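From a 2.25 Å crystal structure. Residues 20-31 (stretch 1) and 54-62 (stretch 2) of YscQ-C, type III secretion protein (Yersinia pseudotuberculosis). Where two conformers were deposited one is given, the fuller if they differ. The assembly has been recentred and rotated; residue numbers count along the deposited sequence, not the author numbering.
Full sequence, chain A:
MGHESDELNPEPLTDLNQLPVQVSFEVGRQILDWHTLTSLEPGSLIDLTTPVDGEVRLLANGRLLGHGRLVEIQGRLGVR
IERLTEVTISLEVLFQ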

ATOM      1  N   PRO A  20      13.039  -1.312 -15.153  1.00 30.83           N
ATOM      2  CA  PRO A  20      11.879  -1.652 -14.318  1.00 31.68           C
ATOM      3  C   PRO A  20      11.771  -0.746 -13.087  1.00 36.44           C
ATOM      4  O   PRO A  20      12.788  -0.327 -12.534  1.00 35.98           O
ATOM      5  CB  PRO A  20      12.153  -3.100 -13.875  1.00 23.64           C
ATOM      6  CG  PRO A  20      13.589  -3.435 -14.377  1.00 38.14           C
ATOM      7  CD  PRO A  20      14.206  -2.173 -14.886  1.00 30.50           C
ATOM      8  N   VAL A  21      10.536  -0.459 -12.682  1.00 36.38           N
ATOM      9  CA  VAL A  21      10.242   0.226 -11.430  1.00 37.10           C
ATOM     10  C   VAL A  21       9.161  -0.557 -10.690  1.00 38.85           C
ATOM     11  O   VAL A  21       8.115  -0.887 -11.263  1.00 36.47           O
ATOM     12  CB  VAL A  21       9.741   1.655 -11.668  1.00 33.60           C
ATOM     13  CG1 VAL A  21       9.461   2.345 -10.336  1.00 32.57           C
ATOM     14  CG2 VAL A  21      10.764   2.441 -12.482  1.00 33.98           C
ATOM     15  N   GLN A  22       9.432  -0.882  -9.430  1.00 29.95           N
ATOM     16  CA  GLN A  22       8.479  -1.615  -8.598  1.00 36.93           C
ATOM     17  C   GLN A  22       7.448  -0.661  -8.000  1.00 35.32           C
ATOM     18  O   GLN A  22       7.754   0.138  -7.105  1.00 32.45           O
ATOM     19  CB  GLN A  22       9.198  -2.386  -7.481  1.00 39.41           C
ATOM     20  N   VAL A  23       6.227  -0.727  -8.519  1.00 32.00           N
ATOM     21  CA  VAL A  23       5.167   0.159  -8.064  1.00 29.94           C
ATOM     22  C   VAL A  23       4.230  -0.631  -7.170  1.00 35.03           C
ATOM     23  O   VAL A  23       3.892  -1.768  -7.479  1.00 38.15           O
ATOM     24  CB  VAL A  23       4.397   0.742  -9.242  1.00 33.07           C
ATOM     25  CG1 VAL A  23       3.287   1.649  -8.755  1.00 39.44           C
ATOM     26  CG2 VAL A  23       5.359   1.507 -10.173  1.00 28.54           C
ATOM     27  N   SER A  24       3.851  -0.048  -6.041  1.00 31.48           N
ATOM     28  CA  SER A  24       2.896  -0.687  -5.142  1.00 36.44           C
ATOM     29  C   SER A  24       1.716   0.257  -4.886  1.00 37.55           C
ATOM     30  O   SER A  24       1.849   1.480  -5.028  1.00 32.59           O
ATOM     31  CB  SER A  24       3.580  -1.118  -3.832  1.00 34.94           C
ATOM     32  OG  SER A  24       4.027   0.003  -3.087  1.00 35.65           O
ATOM     33  N   PHE A  25       0.567  -0.312  -4.527  1.00 33.23           N
ATOM     34  CA  PHE A  25      -0.661   0.465  -4.355  1.00 31.64           C
ATOM     35  C   PHE A  25      -1.189   0.224  -2.956  1.00 28.81           C
ATOM     36  O   PHE A  25      -1.424  -0.915  -2.572  1.00 28.67           O
ATOM     37  CB  PHE A  25      -1.723   0.061  -5.403  1.00 26.38           C
ATOM     38  CG  PHE A  25      -1.229   0.160  -6.845  1.00 29.85           C
ATOM     39  CD1 PHE A  25      -1.377   1.338  -7.565  1.00 23.94           C
ATOM     40  CD2 PHE A  25      -0.597  -0.922  -7.461  1.00 30.32           C
ATOM     41  CE1 PHE A  25      -0.907   1.440  -8.878  1.00 31.41           C
ATOM     42  CE2 PHE A  25      -0.118  -0.830  -8.782  1.00 28.99           C
ATOM     43  CZ  PHE A  25      -0.279   0.351  -9.492  1.00 27.40           C
ATOM     44  N   GLU A  26      -1.382   1.295  -2.194  1.00 24.85           N
ATOM     45  CA  GLU A  26      -1.771   1.175  -0.804  1.00 30.44           C
ATOM     46  C   GLU A  26      -3.062   1.914  -0.524  1.00 35.59           C
ATOM     47  O   GLU A  26      -3.283   2.991  -1.064  1.00 32.70           O
ATOM     48  CB  GLU A  26      -0.678   1.757   0.097  1.00 32.12           C
ATOM     49  CG  GLU A  26       0.533   0.886   0.234  1.00 44.21           C
ATOM     50  CD  GLU A  26       1.565   1.462   1.199  1.00 48.52           C
ATOM     51  OE1 GLU A  26       1.432   2.642   1.601  1.00 50.31           O
ATOM     52  OE2 GLU A  26       2.508   0.725   1.556  1.00 49.89           O
ATOM     53  N   VAL A  27      -3.894   1.354   0.353  1.00 34.62           N
ATOM     54  CA  VAL A  27      -5.132   2.018   0.749  1.00 36.05           C
ATOM     55  C   VAL A  27      -5.237   2.133   2.263  1.00 30.27           C
ATOM     56  O   VAL A  27      -4.687   1.324   2.996  1.00 26.26           O
ATOM     57  CB  VAL A  27      -6.370   1.255   0.255  1.00 30.65           C
ATOM     58  CG1 VAL A  27      -6.417   1.267  -1.239  1.00 44.93           C
ATOM     59  CG2 VAL A  27      -6.327  -0.178   0.766  1.00 29.05           C
ATOM     60  N   GLY A  28      -5.958   3.142   2.725  1.00 62.97           N
ATOM     61  CA  GLY A  28      -6.337   3.187   4.115  1.00 58.09           C
ATOM     62  C   GLY A  28      -5.326   3.825   5.034  1.00 58.42           C
ATOM     63  O   GLY A  28      -4.240   4.247   4.601  1.00 54.16           O
ATOM     64  N   ARG A  29      -5.711   3.888   6.313  1.00 54.21           N
ATOM     65  CA  ARG A  29      -4.958   4.577   7.356  1.00 56.54           C
ATOM     66  C   ARG A  29      -3.523   4.115   7.377  1.00 57.69           C
ATOM     67  O   ARG A  29      -3.162   3.096   6.779  1.00 60.20           O
ATOM     68  CB  ARG A  29      -5.496   4.198   8.749  1.00 51.06           C
ATOM     69  CG  ARG A  29      -5.253   2.714   9.092  1.00 53.13           C
ATOM     70  CD  ARG A  29      -6.362   2.134   9.939  1.00 51.61           C
ATOM     71  NE  ARG A  29      -6.419   2.810  11.225  1.00 61.53           N
ATOM     72  CZ  ARG A  29      -7.374   2.630  12.128  1.00 74.37           C
ATOM     73  NH1 ARG A  29      -8.373   1.785  11.889  1.00 76.76           N
ATOM     74  NH2 ARG A  29      -7.328   3.301  13.273  1.00 83.11           N
ATOM     75  N   GLN A  30      -2.705   4.853   8.101  1.00 63.81           N
ATOM     76  CA  GLN A  30      -1.300   4.514   8.177  1.00 66.47           C
ATOM     77  C   GLN A  30      -0.856   4.429   9.630  1.00 66.71           C
ATOM     78  O   GLN A  30       0.336   4.264   9.895  1.00 78.43           O
ATOM     79  CB  GLN A  30      -0.462   5.526   7.382  1.00 68.61           C
ATOM     80  CG  GLN A  30      -0.904   5.705   5.903  1.00 47.02           C
ATOM     81  CD  GLN A  30      -0.005   6.674   5.131  1.00 65.71           C
ATOM     82  OE1 GLN A  30       1.110   6.321   4.729  1.00 64.94           O
ATOM     83  NE2 GLN A  30      -0.484   7.905   4.932  1.00 57.48           N
ATOM     84  N   ILE A  31      -1.806   4.522  10.570  1.00 52.46           N
ATOM     85  CA  ILE A  31      -1.454   4.462  11.996  1.00 58.32           C
ATOM     86  C   ILE A  31      -2.306   3.517  12.847  1.00 67.85           C
ATOM     87  O   ILE A  31      -3.511   3.717  12.988  1.00 81.31           O
ATOM     88  CB  ILE A  31      -1.465   5.861  12.680  1.00 44.98           C
ATOM     89  CG1 ILE A  31      -0.504   6.831  11.987  1.00 53.15           C
ATOM     90  CG2 ILE A  31      -1.052   5.730  14.130  1.00 40.08           C
ATOM     91  CD1 ILE A  31       0.972   6.513  12.236  1.00 52.66           C
TER
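Stretch 2 (54-62) GEVRLLANG

Stretch 2 lies alongside stretch 1 as an antiparallel β-strand neighbour, joined by regular backbone hydrogen bonds and flanked by an apolar face on one side of the sheet and a polar, arginine-centred face on the other. The strand of residues 55-60 runs against the strand that begins at Pro 20 with an angle of 153° between their N-to-C directions, and the axes approach to 4.5 Å. Together the two stretches bury 759 Å², both sides summed.

The register pairs Val 23 with Ala 60, Ser 24 with Leu 59, Phe 25 with Leu 58 and Glu 26 with Arg 57, with CA-CA distances of 4.5, 5.2, 4.9 and 5.1 Å. All four residues of stretch 2 have extended backbone angles, phi between -113° and -94° and psi between 116° and 138°. Ser 24 and Leu 59 exchange two hydrogen bonds, Ser 24 N to Leu 59 O and Leu 59 N to Ser 24 O, both 2.9 Å. Glu 26 and Arg 57 repeat the pattern, with Glu 26 N to Arg 57 O at 3.0 Å and Arg 57 N to Glu 26 O at 2.8 Å. Between these pairs the CA of Phe 25 lies 3.5 Å from Arg 57 O, a CA-H...O contact typical of a non-hydrogen-bonded position. Beyond the strand, Asn 61 turns to positive phi (46°) yet still donates from N to Gln 22 O at 2.8 Å, while its OD1 accepts from Gln 22 N at 3.2 Å. The side chain thus takes the place of a backbone carbonyl. Water 1 donates to Gln 22 O (2.9 Å) and lies within hydrogen-bonding distance, 3.0 Å, of Ser 24 OG.

Val 23, Phe 25, Leu 58 and Ala 60 share the apolar face. Phe 25 CE1 packs against Leu 58 CG at 3.7 Å, and Val 56 CG1 sits at the edge of the aromatic ring, 3.9 Å from Phe 25 CB. Val 56 CG2 also reaches Val 27 CG1 at 3.5 Å.

On the face of Ser 24, Glu 26, Arg 57 and Leu 59, Arg 57 has the largest covered area, 121 Å². Its guanidinium lies between Glu 26 C over one face and Gln 30 CD over the opposite one, and makes weak hydrogen bonds to Gly 28 O from NH1 (3.3 Å) and NH2 (3.1 Å). A long salt bridge, 3.8 Å, links Arg 57 NH2 to Glu 26 OE1. Leu 59 CD1 closes on Glu 26 CD at 3.4 Å, covering the carboxylate end of that side chain.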

ATOM      1  N   GLY A  54     -12.123   5.455  -2.130  1.00103.01           N
ATOM      2  CA  GLY A  54     -11.090   5.889  -1.207  1.00 96.63           C
ATOM      3  C   GLY A  54      -9.666   5.978  -1.724  1.00 92.39           C
ATOM      4  O   GLY A  54      -9.297   5.384  -2.734  1.00 86.07           O
ATOM      5  N   GLU A  55      -8.861   6.715  -0.972  1.00 43.51           N
ATOM      6  CA  GLU A  55      -7.494   7.052  -1.362  0.58 42.65           C
ATOM      7  C   GLU A  55      -6.608   5.830  -1.610  1.00 35.99           C
ATOM      8  O   GLU A  55      -6.516   4.928  -0.783  1.00 35.38           O
ATOM      9  CB  GLU A  55      -6.846   7.966  -0.306  0.58 45.78           C
ATOM     10  CG  GLU A  55      -5.571   8.691  -0.779  0.58 50.12           C
ATOM     11  CD  GLU A  55      -4.971   9.615   0.282  0.58 59.38           C
ATOM     12  OE1 GLU A  55      -5.528  10.712   0.505  0.58 56.18           O
ATOM     13  OE2 GLU A  55      -3.938   9.247   0.887  0.58 67.26           O
ATOM     14  N   VAL A  56      -5.949   5.817  -2.763  1.00 34.24           N
ATOM     15  CA  VAL A  56      -4.891   4.852  -3.032  1.00 33.83           C
ATOM     16  C   VAL A  56      -3.607   5.666  -3.173  1.00 37.50           C
ATOM     17  O   VAL A  56      -3.585   6.692  -3.858  1.00 38.86           O
ATOM     18  CB  VAL A  56      -5.152   4.056  -4.323  1.00 37.91           C
ATOM     19  CG1 VAL A  56      -3.969   3.148  -4.656  1.00 29.54           C
ATOM     20  CG2 VAL A  56      -6.426   3.238  -4.181  1.00 41.37           C
ATOM     21  N   ARG A  57      -2.546   5.248  -2.499  1.00 34.64           N
ATOM     22  CA  ARG A  57      -1.256   5.895  -2.690  0.50 32.01           C
ATOM     23  C   ARG A  57      -0.408   5.013  -3.594  1.00 35.28           C
ATOM     24  O   ARG A  57      -0.325   3.805  -3.390  1.00 36.79           O
ATOM     25  CB  ARG A  57      -0.558   6.141  -1.346  0.50 34.53           C
ATOM     26  CG  ARG A  57      -1.250   7.195  -0.481  0.50 35.54           C
ATOM     27  CD  ARG A  57      -0.794   7.146   0.972  0.50 38.72           C
ATOM     28  NE  ARG A  57      -0.890   5.807   1.548  0.50 37.05           N
ATOM     29  CZ  ARG A  57      -2.008   5.264   2.021  0.50 33.63           C
ATOM     30  NH1 ARG A  57      -3.155   5.934   1.989  0.50 35.34           N
ATOM     31  NH2 ARG A  57      -1.976   4.039   2.519  0.50 30.66           N
ATOM     32  N   LEU A  58       0.197   5.618  -4.614  1.00 33.10           N
ATOM     33  CA  LEU A  58       1.132   4.892  -5.452  1.00 32.47           C
ATOM     34  C   LEU A  58       2.538   5.114  -4.937  1.00 32.58           C
ATOM     35  O   LEU A  58       2.983   6.247  -4.798  1.00 36.42           O
ATOM     36  CB  LEU A  58       1.072   5.362  -6.903  1.00 39.15           C
ATOM     37  CG  LEU A  58      -0.052   4.852  -7.800  1.00 41.83           C
ATOM     38  CD1 LEU A  58      -1.401   5.435  -7.360  1.00 36.09           C
ATOM     39  CD2 LEU A  58       0.275   5.234  -9.237  1.00 43.17           C
ATOM     40  N   LEU A  59       3.243   4.027  -4.664  1.00 31.09           N
ATOM     41  CA  LEU A  59       4.623   4.126  -4.258  1.00 25.30           C
ATOM     42  C   LEU A  59       5.488   3.550  -5.382  1.00 42.78           C
ATOM     43  O   LEU A  59       5.123   2.556  -6.004  1.00 45.75           O
ATOM     44  CB  LEU A  59       4.848   3.380  -2.941  1.00 26.50           C
ATOM     45  CG  LEU A  59       3.952   3.776  -1.756  1.00 34.30           C
ATOM     46  CD1 LEU A  59       4.099   2.762  -0.643  1.00 35.96           C
ATOM     47  CD2 LEU A  59       4.283   5.159  -1.245  1.00 38.64           C
ATOM     48  N   ALA A  60       6.601   4.218  -5.679  1.00 42.42           N
ATOM     49  CA  ALA A  60       7.581   3.707  -6.636  1.00 48.19           C
ATOM     50  C   ALA A  60       8.820   3.411  -5.819  1.00 45.25           C
ATOM     51  O   ALA A  60       9.392   4.309  -5.208  1.00 45.84           O
ATOM     52  CB  ALA A  60       7.876   4.730  -7.724  1.00 38.12           C
ATOM     53  N   ASN A  61       9.200   2.141  -5.766  1.00 48.32           N
ATOM     54  CA  ASN A  61      10.252   1.707  -4.851  1.00 56.86           C
ATOM     55  C   ASN A  61      10.083   2.264  -3.416  1.00 57.53           C
ATOM     56  O   ASN A  61      11.056   2.698  -2.790  1.00 59.01           O
ATOM     57  CB  ASN A  61      11.636   2.062  -5.417  1.00 47.97           C
ATOM     58  CG  ASN A  61      11.878   1.469  -6.808  1.00 52.45           C
ATOM     59  OD1 ASN A  61      11.273   0.462  -7.185  1.00 46.19           O
ATOM     60  ND2 ASN A  61      12.777   2.090  -7.571  1.00 53.85           N
ATOM     61  N   GLY A  62       8.853   2.256  -2.903  1.00 49.70           N
ATOM     62  CA  GLY A  62       8.588   2.712  -1.545  1.00 44.85           C
ATOM     63  C   GLY A  62       8.468   4.213  -1.277  1.00 52.79           C
ATOM     64  O   GLY A  62       8.213   4.610  -0.140  1.00 48.57           O
TER
HETATM   65  O   HOH W   1       6.708   0.194  -4.390  1.00 50.04           O